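Shikimate 5-dehydrogenase (Thermus thermophilus, PDB 2D5C) catalyses the reversible NADPH-linked reduction of 3-dehydroshikimate to shikimate, a step of chorismate biosynthesis on the way to the aromatic amino acids. Local coordinates at residues R3-H9 and S32-T38; P17-A21 and L232-G236; N85-Q89 and A239-W243. One frame throughout, in Å; residues are numbered along the deposited sequence.

Contact 1: residues R3-H9 and S32-T38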
loop_
_atom_site.group_PDB
_atom_site.type_symbol
_atom_site.label_atom_id
_atom_site.label_comp_id
_atom_site.label_asym_id
_atom_site.label_seq_id
_atom_site.Cartn_x
_atom_site.Cartn_y
_atom_site.Cartn_z
ATOM N N ARG A 3 -12.396 4.827 1.486
ATOM C CA ARG A 3 -12.561 6.248 1.212
ATOM C C ARG A 3 -11.508 6.682 0.202
ATOM O O ARG A 3 -10.312 6.673 0.505
ATOM C CB ARG A 3 -12.406 7.077 2.492
ATOM C CG ARG A 3 -13.453 6.806 3.562
ATOM C CD ARG A 3 -14.853 6.869 2.983
ATOM N NE ARG A 3 -15.878 6.542 3.969
ATOM C CZ ARG A 3 -17.103 6.135 3.652
ATOM N NH1 ARG A 3 -17.450 6.002 2.378
ATOM N NH2 ARG A 3 -17.983 5.864 4.607
ATOM N N PHE A 4 -11.960 7.049 -0.992
ATOM C CA PHE A 4 -11.073 7.485 -2.067
ATOM C C PHE A 4 -11.427 8.893 -2.528
ATOM O O PHE A 4 -12.472 9.434 -2.164
ATOM C CB PHE A 4 -11.187 6.535 -3.262
ATOM C CG PHE A 4 -10.803 5.118 -2.957
ATOM C CD1 PHE A 4 -11.710 4.083 -3.156
ATOM C CD2 PHE A 4 -9.529 4.815 -2.493
ATOM C CE1 PHE A 4 -11.357 2.760 -2.901
ATOM C CE2 PHE A 4 -9.160 3.498 -2.230
ATOM C CZ PHE A 4 -10.077 2.462 -2.437
ATOM N N ALA A 5 -10.554 9.486 -3.337
ATOM C CA ALA A 5 -10.807 10.824 -3.855
ATOM C C ALA A 5 -9.835 11.186 -4.962
ATOM O O ALA A 5 -8.769 10.583 -5.083
ATOM C CB ALA A 5 -10.706 11.855 -2.721
ATOM N N VAL A 6 -10.229 12.148 -5.792
ATOM C CA VAL A 6 -9.359 12.655 -6.847
ATOM C C VAL A 6 -9.099 14.091 -6.399
ATOM O O VAL A 6 -10.039 14.853 -6.151
ATOM C CB VAL A 6 -10.024 12.648 -8.256
ATOM C CG1 VAL A 6 -11.305 13.490 -8.259
ATOM C CG2 VAL A 6 -9.037 13.191 -9.290
ATOM N N LEU A 7 -7.827 14.442 -6.250
ATOM C CA LEU A 7 -7.438 15.777 -5.815
ATOM C C LEU A 7 -6.885 16.567 -6.994
ATOM O O LEU A 7 -6.113 16.041 -7.797
ATOM C CB LEU A 7 -6.368 15.689 -4.723
ATOM C CG LEU A 7 -6.663 14.800 -3.511
ATOM C CD1 LEU A 7 -5.455 14.791 -2.585
ATOM C CD2 LEU A 7 -7.901 15.301 -2.781
ATOM N N GLY A 8 -7.278 17.832 -7.094
ATOM C CA GLY A 8 -6.799 18.649 -8.191
ATOM C C GLY A 8 -7.567 19.947 -8.332
ATOM O O GLY A 8 -8.285 20.371 -7.424
ATOM N N HIS A 9 -7.403 20.579 -9.482
ATOM C CA HIS A 9 -8.068 21.840 -9.755
ATOM C C HIS A 9 -7.949 22.158 -11.237
ATOM O O HIS A 9 -6.853 22.411 -11.740
ATOM C CB HIS A 9 -7.427 22.960 -8.939
ATOM C CG HIS A 9 -8.080 24.288 -9.140
ATOM N ND1 HIS A 9 -9.356 24.559 -8.699
ATOM C CD2 HIS A 9 -7.655 25.404 -9.776
ATOM C CE1 HIS A 9 -9.693 25.785 -9.057
ATOM N NE2 HIS A 9 -8.678 26.320 -9.712
ATOM N N SER A 32 -16.552 5.135 -0.959
ATOM C CA SER A 32 -16.889 6.330 -1.705
ATOM C C SER A 32 -15.651 6.851 -2.405
ATOM O O SER A 32 -14.530 6.527 -2.024
ATOM C CB SER A 32 -17.437 7.403 -0.765
ATOM O OG SER A 32 -16.509 7.683 0.271
ATOM N N TYR A 33 -15.879 7.659 -3.433
ATOM C CA TYR A 33 -14.822 8.272 -4.225
ATOM C C TYR A 33 -15.371 9.644 -4.603
ATOM O O TYR A 33 -16.261 9.754 -5.451
ATOM C CB TYR A 33 -14.550 7.443 -5.489
ATOM C CG TYR A 33 -13.358 7.919 -6.294
ATOM C CD1 TYR A 33 -13.358 9.175 -6.902
ATOM C CD2 TYR A 33 -12.206 7.129 -6.409
ATOM C CE1 TYR A 33 -12.242 9.642 -7.605
ATOM C CE2 TYR A 33 -11.082 7.583 -7.109
ATOM C CZ TYR A 33 -11.108 8.840 -7.702
ATOM O OH TYR A 33 -10.004 9.315 -8.383
ATOM N N GLU A 34 -14.838 10.680 -3.961
ATOM C CA GLU A 34 -15.267 12.058 -4.181
ATOM C C GLU A 34 -14.225 12.907 -4.910
ATOM O O GLU A 34 -13.046 12.547 -4.991
ATOM C CB GLU A 34 -15.560 12.720 -2.833
ATOM C CG GLU A 34 -14.342 12.724 -1.905
ATOM C CD GLU A 34 -14.461 13.692 -0.741
ATOM O OE1 GLU A 34 -14.610 14.908 -0.986
ATOM O OE2 GLU A 34 -14.394 13.235 0.419
ATOM N N ALA A 35 -14.676 14.040 -5.439
ATOM C CA ALA A 35 -13.805 14.988 -6.119
ATOM C C ALA A 35 -13.563 16.092 -5.096
ATOM O O ALA A 35 -14.513 16.703 -4.611
ATOM C CB ALA A 35 -14.494 15.551 -7.352
ATOM N N TRP A 36 -12.302 16.341 -4.755
ATOM C CA TRP A 36 -11.968 17.357 -3.762
ATOM C C TRP A 36 -11.070 18.425 -4.369
ATOM O O TRP A 36 -9.877 18.199 -4.572
ATOM C CB TRP A 36 -11.260 16.697 -2.574
ATOM C CG TRP A 36 -11.144 17.539 -1.337
ATOM C CD1 TRP A 36 -11.412 18.874 -1.213
ATOM C CD2 TRP A 36 -10.706 17.100 -0.046
ATOM N NE1 TRP A 36 -11.168 19.290 0.073
ATOM C CE2 TRP A 36 -10.732 18.222 0.808
ATOM C CE3 TRP A 36 -10.292 15.866 0.470
ATOM C CZ2 TRP A 36 -10.359 18.147 2.154
ATOM C CZ3 TRP A 36 -9.921 15.792 1.809
ATOM C CH2 TRP A 36 -9.958 16.928 2.634
ATOM N N ASP A 37 -11.644 19.591 -4.652
ATOM C CA ASP A 37 -10.882 20.686 -5.245
ATOM C C ASP A 37 -9.671 21.006 -4.381
ATOM O O ASP A 37 -9.807 21.371 -3.208
ATOM C CB ASP A 37 -11.757 21.934 -5.388
ATOM C CG ASP A 37 -11.082 23.023 -6.197
ATOM O OD1 ASP A 37 -10.964 22.860 -7.430
ATOM O OD2 ASP A 37 -10.662 24.038 -5.600
ATOM N N THR A 38 -8.487 20.873 -4.969
ATOM C CA THR A 38 -7.245 21.120 -4.255
ATOM C C THR A 38 -6.247 21.933 -5.067
ATOM O O THR A 38 -5.633 21.426 -6.008
ATOM C CB THR A 38 -6.569 19.784 -3.848
ATOM O OG1 THR A 38 -7.462 19.036 -3.012
ATOM C CG2 THR A 38 -5.279 20.044 -3.080
HETATM O O HOH W 1 -14.712 9.605 -0.506
#
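Arg3 to Gly8 and Ser32 to Asp37 run as neighbouring parallel strands, their directions 24° apart, and the amides of Phe4, Glu34, Val6 and Trp36 cross between them to carbonyls of the other strand. Trp36 N to Val6 O, at 3.0 Å, is almost straight. Phe4 and Val6 share one face of the sheet with Tyr33 and Ala35. There the phenol lies flat against the backbone of the other strand, with Ala5 N over the ring centre, while Tyr33 CD2 meets Phe4 CB at 3.4 Å. Tyr33 swings its ring across the neighbouring strand because CG stands opposite the backbone N (chi1 -173°), and its hydroxyl bonds to Asn58 beyond. A tyrosine suits this place because its flat ring can cover the backbone of the next strand and the CB atoms of Phe4 and Val6, while the hydroxyl at its end reaches a polar partner. Branched Val6 crosses the phenol obliquely, its CB 3.8 Å from Tyr33 CE1, and also touches the shikimate. On the face of Ala5, Leu7 CD2 packs on Trp36 CB at 3.6 Å, and Arg46 lies against the indole as a cation-pi partner. Polar residues close the ends. Arg3 NH1 donates to Ser32 OG at 2.9 Å, bent and tilted from the guanidinium plane, and a water links Ser32 OG to Phe4 O. At the far end His9 ND1 gives Asp37 OD1 a nearly straight bond of 2.7 Å, in the imidazole plane and on the syn lone pair. The carboxylate would probably favour a protonated imidazole, adding charge attraction at the C-terminal ends of the two strands.

Contact 2: residues P17-A21 and L232-G236. With SKM ((3R,4S,5R)-3,4,5-trihydroxycyclohex-1-ene-1-carboxylic acid), chain E.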
loop_
_atom_site.group_PDB
_atom_site.type_symbol
_atom_site.label_atom_id
_atom_site.label_comp_id
_atom_site.label_asym_id
_atom_site.label_seq_id
_atom_site.Cartn_x
_atom_site.Cartn_y
_atom_site.Cartn_z
ATOM N N PRO A 17 -15.054 9.867 -10.174
ATOM C CA PRO A 17 -16.054 9.449 -9.190
ATOM C C PRO A 17 -17.019 8.425 -9.782
ATOM O O PRO A 17 -17.350 7.433 -9.136
ATOM C CB PRO A 17 -16.734 10.759 -8.816
ATOM C CG PRO A 17 -15.609 11.749 -8.922
ATOM C CD PRO A 17 -14.941 11.337 -10.216
ATOM N N ALA A 18 -17.464 8.665 -11.014
ATOM C CA ALA A 18 -18.389 7.749 -11.684
ATOM C C ALA A 18 -17.746 6.393 -11.977
ATOM O O ALA A 18 -18.364 5.341 -11.804
ATOM C CB ALA A 18 -18.902 8.379 -12.982
ATOM N N MET A 19 -16.495 6.406 -12.421
ATOM C CA MET A 19 -15.816 5.151 -12.731
ATOM C C MET A 19 -15.611 4.277 -11.504
ATOM O O MET A 19 -15.819 3.070 -11.547
ATOM C CB MET A 19 -14.432 5.405 -13.332
ATOM C CG MET A 19 -14.419 5.989 -14.725
ATOM S SD MET A 19 -12.755 5.823 -15.412
ATOM C CE MET A 19 -11.818 6.966 -14.377
ATOM N N HIS A 20 -15.169 4.895 -10.418
ATOM C CA HIS A 20 -14.872 4.066 -9.252
ATOM C C HIS A 20 -16.135 3.722 -8.453
ATOM O O HIS A 20 -16.193 2.740 -7.725
ATOM C CB HIS A 20 -13.886 4.828 -8.364
ATOM C CG HIS A 20 -12.521 4.816 -9.003
ATOM N ND1 HIS A 20 -12.094 5.773 -9.863
ATOM C CD2 HIS A 20 -11.499 3.875 -8.841
ATOM C CE1 HIS A 20 -10.842 5.417 -10.209
ATOM N NE2 HIS A 20 -10.460 4.284 -9.613
ATOM N N ALA A 21 -17.220 4.474 -8.616
ATOM C CA ALA A 21 -18.469 4.101 -7.965
ATOM C C ALA A 21 -18.819 2.759 -8.591
ATOM O O ALA A 21 -19.247 1.828 -7.908
ATOM C CB ALA A 21 -19.555 5.135 -8.259
ATOM N N LEU A 232 -8.172 6.607 -19.495
ATOM C CA LEU A 232 -8.728 7.065 -18.227
ATOM C C LEU A 232 -9.209 5.866 -17.407
ATOM O O LEU A 232 -8.952 5.772 -16.201
ATOM C CB LEU A 232 -9.897 8.029 -18.476
ATOM C CG LEU A 232 -10.570 8.620 -17.233
ATOM C CD1 LEU A 232 -9.568 9.433 -16.442
ATOM C CD2 LEU A 232 -11.746 9.501 -17.654
ATOM N N ALA A 233 -9.895 4.948 -18.076
ATOM C CA ALA A 233 -10.436 3.750 -17.428
ATOM C C ALA A 233 -9.359 2.793 -16.938
ATOM O O ALA A 233 -9.466 2.235 -15.839
ATOM C CB ALA A 233 -11.364 3.017 -18.380
ATOM N N TRP A 234 -8.329 2.584 -17.750
ATOM C CA TRP A 234 -7.259 1.683 -17.352
ATOM C C TRP A 234 -6.384 2.243 -16.234
ATOM O O TRP A 234 -6.043 1.514 -15.295
ATOM C CB TRP A 234 -6.408 1.308 -18.565
ATOM C CG TRP A 234 -6.896 0.070 -19.217
ATOM C CD1 TRP A 234 -7.638 -0.024 -20.359
ATOM C CD2 TRP A 234 -6.716 -1.265 -18.742
ATOM N NE1 TRP A 234 -7.929 -1.341 -20.626
ATOM C CE2 TRP A 234 -7.376 -2.125 -19.649
ATOM C CE3 TRP A 234 -6.060 -1.820 -17.633
ATOM C CZ2 TRP A 234 -7.398 -3.509 -19.486
ATOM C CZ3 TRP A 234 -6.082 -3.195 -17.467
ATOM C CH2 TRP A 234 -6.747 -4.028 -18.393
ATOM N N GLN A 235 -6.011 3.519 -16.310
ATOM C CA GLN A 235 -5.190 4.053 -15.232
ATOM C C GLN A 235 -5.986 3.989 -13.929
ATOM O O GLN A 235 -5.416 3.779 -12.848
ATOM C CB GLN A 235 -4.712 5.483 -15.539
ATOM C CG GLN A 235 -5.784 6.584 -15.593
ATOM C CD GLN A 235 -6.280 7.026 -14.227
ATOM O OE1 GLN A 235 -5.500 7.167 -13.275
ATOM N NE2 GLN A 235 -7.587 7.277 -14.126
ATOM N N GLY A 236 -7.312 4.137 -14.040
ATOM C CA GLY A 236 -8.166 4.074 -12.867
ATOM C C GLY A 236 -8.272 2.660 -12.313
ATOM O O GLY A 236 -8.158 2.462 -11.098
HETATM O O12 SKM E . -4.062 10.313 -13.884
HETATM C C8 SKM E . -5.472 10.584 -13.916
HETATM C C6 SKM E . -5.986 10.822 -12.469
HETATM O O7 SKM E . -5.722 9.660 -11.686
HETATM C C5 SKM E . -7.509 11.114 -12.456
HETATM C C4 SKM E . -7.964 11.989 -13.625
HETATM C C1 SKM E . -9.352 12.516 -13.592
HETATM O O2 SKM E . -10.153 12.220 -12.550
HETATM O O3 SKM E . -9.776 13.219 -14.499
HETATM C C10 SKM E . -7.182 12.299 -14.664
HETATM C C9 SKM E . -5.749 11.833 -14.807
HETATM O O11 SKM E . -4.879 12.905 -14.411
#
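Leu232 O accepts two donors of its own helix: the amide of Gly236 at 3.2 Å, in the ordinary helical pattern, and Gln235 NE2 at 2.9 Å, which lies in the carbonyl plane on a lone pair. Met19 CE also rests near this oxygen, having crossed from the helix of 17-21. That methyl touches Leu232 CG at 3.5 Å, and the sulfur lies over Ala233 CA at 3.7 Å. The bend at the end of the methionine chain (chi3 -68°) turns the methyl toward the leucine, a fit that suits a long, flexible, apolar side chain bridging helix axes 10.6 Å apart. His20 reaches across beside it. Its NE2 donates to Gly236 O at 3.3 Å, a long bond that meets the carbonyl from well above its plane. ND1 is hydrogen-bonded to Ser16 O, one turn back in its own helix, and Tyr33 stacks on the ring, so the imidazole is held at both nitrogens and on a face. Gly236 suits its place because a CB would come tightly against both His20 and the Met19 methyl. Gln235, its amide nitrogen held by Leu232 O, is left with OE1 turned to the substrate and accepts from shikimate O7 at 3.0 Å. The helix pair, crossing at -55°, thus forms part of the shikimate-binding site, with a second-shell backbone carbonyl positioning the glutamine that reads a substrate hydroxyl.

Contact 3: residues N85-Q89 and A239-W243. With SKM ((3R,4S,5R)-3,4,5-trihydroxycyclohex-1-ene-1-carboxylic acid), chain E; SO4 (sulfate ion), chain F.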
loop_
_atom_site.group_PDB
_atom_site.type_symbol
_atom_site.label_atom_id
_atom_site.label_comp_id
_atom_site.label_asym_id
_atom_site.label_seq_id
_atom_site.Cartn_x
_atom_site.Cartn_y
_atom_site.Cartn_z
ATOM N N ASN A 85 0.317 9.941 -10.037
ATOM C CA ASN A 85 -1.119 10.111 -10.262
ATOM C C ASN A 85 -1.928 9.247 -9.289
ATOM O O ASN A 85 -3.154 9.353 -9.210
ATOM C CB ASN A 85 -1.477 9.744 -11.705
ATOM C CG ASN A 85 -1.757 8.260 -11.882
ATOM O OD1 ASN A 85 -0.970 7.408 -11.466
ATOM N ND2 ASN A 85 -2.883 7.946 -12.514
ATOM N N THR A 86 -1.236 8.392 -8.546
ATOM C CA THR A 86 -1.906 7.519 -7.589
ATOM C C THR A 86 -1.133 7.444 -6.277
ATOM O O THR A 86 0.069 7.162 -6.268
ATOM C CB THR A 86 -2.051 6.095 -8.159
ATOM O OG1 THR A 86 -2.795 6.146 -9.383
ATOM C CG2 THR A 86 -2.788 5.187 -7.163
ATOM N N VAL A 87 -1.831 7.714 -5.175
ATOM C CA VAL A 87 -1.230 7.662 -3.852
ATOM C C VAL A 87 -1.969 6.649 -2.983
ATOM O O VAL A 87 -3.199 6.633 -2.957
ATOM C CB VAL A 87 -1.281 9.051 -3.161
ATOM C CG1 VAL A 87 -0.668 8.958 -1.762
ATOM C CG2 VAL A 87 -0.544 10.082 -4.014
ATOM N N LEU A 88 -1.207 5.794 -2.299
ATOM C CA LEU A 88 -1.751 4.780 -1.384
ATOM C C LEU A 88 -1.402 5.198 0.037
ATOM O O LEU A 88 -0.265 5.584 0.298
ATOM C CB LEU A 88 -1.117 3.411 -1.660
ATOM C CG LEU A 88 -1.301 2.325 -0.597
ATOM C CD1 LEU A 88 -2.773 1.984 -0.467
ATOM C CD2 LEU A 88 -0.490 1.072 -0.979
ATOM N N GLN A 89 -2.374 5.132 0.950
ATOM C CA GLN A 89 -2.129 5.478 2.348
ATOM C C GLN A 89 -2.167 4.223 3.216
ATOM O O GLN A 89 -3.174 3.503 3.245
ATOM C CB GLN A 89 -3.184 6.498 2.845
ATOM C CG GLN A 89 -3.059 6.900 4.334
ATOM C CD GLN A 89 -3.722 5.908 5.289
ATOM O OE1 GLN A 89 -3.067 5.320 6.151
ATOM N NE2 GLN A 89 -5.026 5.718 5.133
ATOM N N ALA A 239 -5.173 1.776 -10.570
ATOM C CA ALA A 239 -5.009 2.453 -9.284
ATOM C C ALA A 239 -5.847 1.733 -8.231
ATOM O O ALA A 239 -5.425 1.562 -7.084
ATOM C CB ALA A 239 -5.447 3.920 -9.381
ATOM N N PHE A 240 -7.048 1.315 -8.624
ATOM C CA PHE A 240 -7.925 0.604 -7.698
ATOM C C PHE A 240 -7.272 -0.697 -7.223
ATOM O O PHE A 240 -7.398 -1.073 -6.052
ATOM C CB PHE A 240 -9.272 0.299 -8.366
ATOM C CG PHE A 240 -10.359 -0.032 -7.389
ATOM C CD1 PHE A 240 -11.258 0.943 -6.973
ATOM C CD2 PHE A 240 -10.459 -1.320 -6.862
ATOM C CE1 PHE A 240 -12.258 0.642 -6.034
ATOM C CE2 PHE A 240 -11.442 -1.633 -5.932
ATOM C CZ PHE A 240 -12.345 -0.651 -5.515
ATOM N N ARG A 241 -6.583 -1.392 -8.126
ATOM C CA ARG A 241 -5.917 -2.623 -7.748
ATOM C C ARG A 241 -4.767 -2.289 -6.807
ATOM O O ARG A 241 -4.500 -3.038 -5.878
ATOM C CB ARG A 241 -5.399 -3.387 -8.974
ATOM C CG ARG A 241 -4.825 -4.753 -8.623
ATOM C CD ARG A 241 -4.382 -5.501 -9.861
ATOM N NE ARG A 241 -3.352 -4.769 -10.588
ATOM C CZ ARG A 241 -2.888 -5.115 -11.785
ATOM N NH1 ARG A 241 -3.365 -6.190 -12.405
ATOM N NH2 ARG A 241 -1.940 -4.384 -12.360
ATOM N N LEU A 242 -4.070 -1.175 -7.042
ATOM C CA LEU A 242 -2.985 -0.808 -6.127
ATOM C C LEU A 242 -3.551 -0.607 -4.727
ATOM O O LEU A 242 -2.968 -1.055 -3.741
ATOM C CB LEU A 242 -2.290 0.490 -6.552
ATOM C CG LEU A 242 -1.462 0.492 -7.834
ATOM C CD1 LEU A 242 -0.838 1.863 -8.020
ATOM C CD2 LEU A 242 -0.393 -0.575 -7.765
ATOM N N TRP A 243 -4.694 0.069 -4.639
ATOM C CA TRP A 243 -5.308 0.338 -3.345
ATOM C C TRP A 243 -5.899 -0.871 -2.623
ATOM O O TRP A 243 -5.819 -0.954 -1.403
ATOM C CB TRP A 243 -6.435 1.370 -3.482
ATOM C CG TRP A 243 -6.005 2.702 -3.974
ATOM C CD1 TRP A 243 -4.822 3.347 -3.707
ATOM C CD2 TRP A 243 -6.765 3.581 -4.809
ATOM N NE1 TRP A 243 -4.803 4.574 -4.335
ATOM C CE2 TRP A 243 -5.983 4.742 -5.017
ATOM C CE3 TRP A 243 -8.036 3.500 -5.402
ATOM C CZ2 TRP A 243 -6.427 5.815 -5.797
ATOM C CZ3 TRP A 243 -8.482 4.579 -6.182
ATOM C CH2 TRP A 243 -7.677 5.716 -6.370
HETATM O O12 SKM E . -4.062 10.313 -13.884
HETATM C C8 SKM E . -5.472 10.584 -13.916
HETATM C C6 SKM E . -5.986 10.822 -12.469
HETATM O O7 SKM E . -5.722 9.660 -11.686
HETATM C C5 SKM E . -7.509 11.114 -12.456
HETATM C C4 SKM E . -7.964 11.989 -13.625
HETATM C C1 SKM E . -9.352 12.516 -13.592
HETATM O O2 SKM E . -10.153 12.220 -12.550
HETATM O O3 SKM E . -9.776 13.219 -14.499
HETATM C C10 SKM E . -7.182 12.299 -14.664
HETATM C C9 SKM E . -5.749 11.833 -14.807
HETATM O O11 SKM E . -4.879 12.905 -14.411
HETATM S S SO4 F . -0.229 -4.414 -8.591
HETATM O O1 SO4 F . -1.515 -3.438 -8.444
HETATM O O2 SO4 F . 0.401 -4.382 -7.287
HETATM O O3 SO4 F . -0.613 -5.612 -8.945
HETATM O O4 SO4 F . 0.603 -3.721 -9.542
#
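Ala239 meets Thr86 first: its CB lies 3.5 Å from Thr86 OG1, with the threonine methyl close by, and a side chain this small lets helix and strand approach. Phe240 points off the strand toward the helix of 16-26, where His20, Ala23 and Leu24 receive it. Arg241 takes no part in the strand contact; its NE donates to sulfate O1 at 3.1 Å, and another sulfate oxygen lies over a face of the guanidinium. The sulfate probably comes from the crystallisation liquor and is held as well by Glu91 N of the second subunit. Leu242 turns back toward the strand, where CD1 meets Thr86 CG2 at 3.9 Å, and it packs on Val90 of the second subunit. Trp243 carries the polar link: NE1 donates to Val87 O at 3.0 Å, a bent bond (139° at the hydrogen) arriving from above the carbonyl plane. Thr86 CG2 lies 3.5 Å from the same NE1, and Leu88 CD1 comes to the indole edge, 4.1 Å from Trp243 CD1. Having CG beside the backbone N (chi1 -62°) brings the ring back along its own helix, with Ala239 O over one face. A phenylalanine in place of Trp243 would probably leave Val87 O without this donor and open a gap beside Thr86. Just before the strand, Asn85 ND2 donates to shikimate O12 at 3.0 Å and more weakly to O7. Asn85 and Thr86 both face Phe97, a classic beta bulge where the strand leaves the shikimate site, while the helix packs along the substrate-binding domain's mixed sheet.

In the fold
Contacts 2 and 3 both use helix 229-244, which returns from the nucleotide-binding half of the chain to pack on the substrate-binding domain; contact 1 lies in the sheet that it covers. The centres stand 12 to 13 Å apart, and side chains join them. Tyr33 CE2 of contact 1 comes to 3.4 Å from His20 ND1 of contact 2, and Phe4 CE2 lies 3.4 Å from Trp243 CE3 of contact 3, while His20 CD2 packs 3.5 Å from Phe240 CD1. Around shikimate the three converge: Val6 touches it, and Gln235 and Asn85 bond it, joined by Ser14, Ser16, Thr60, Asp100 and the proton acceptor Lys64.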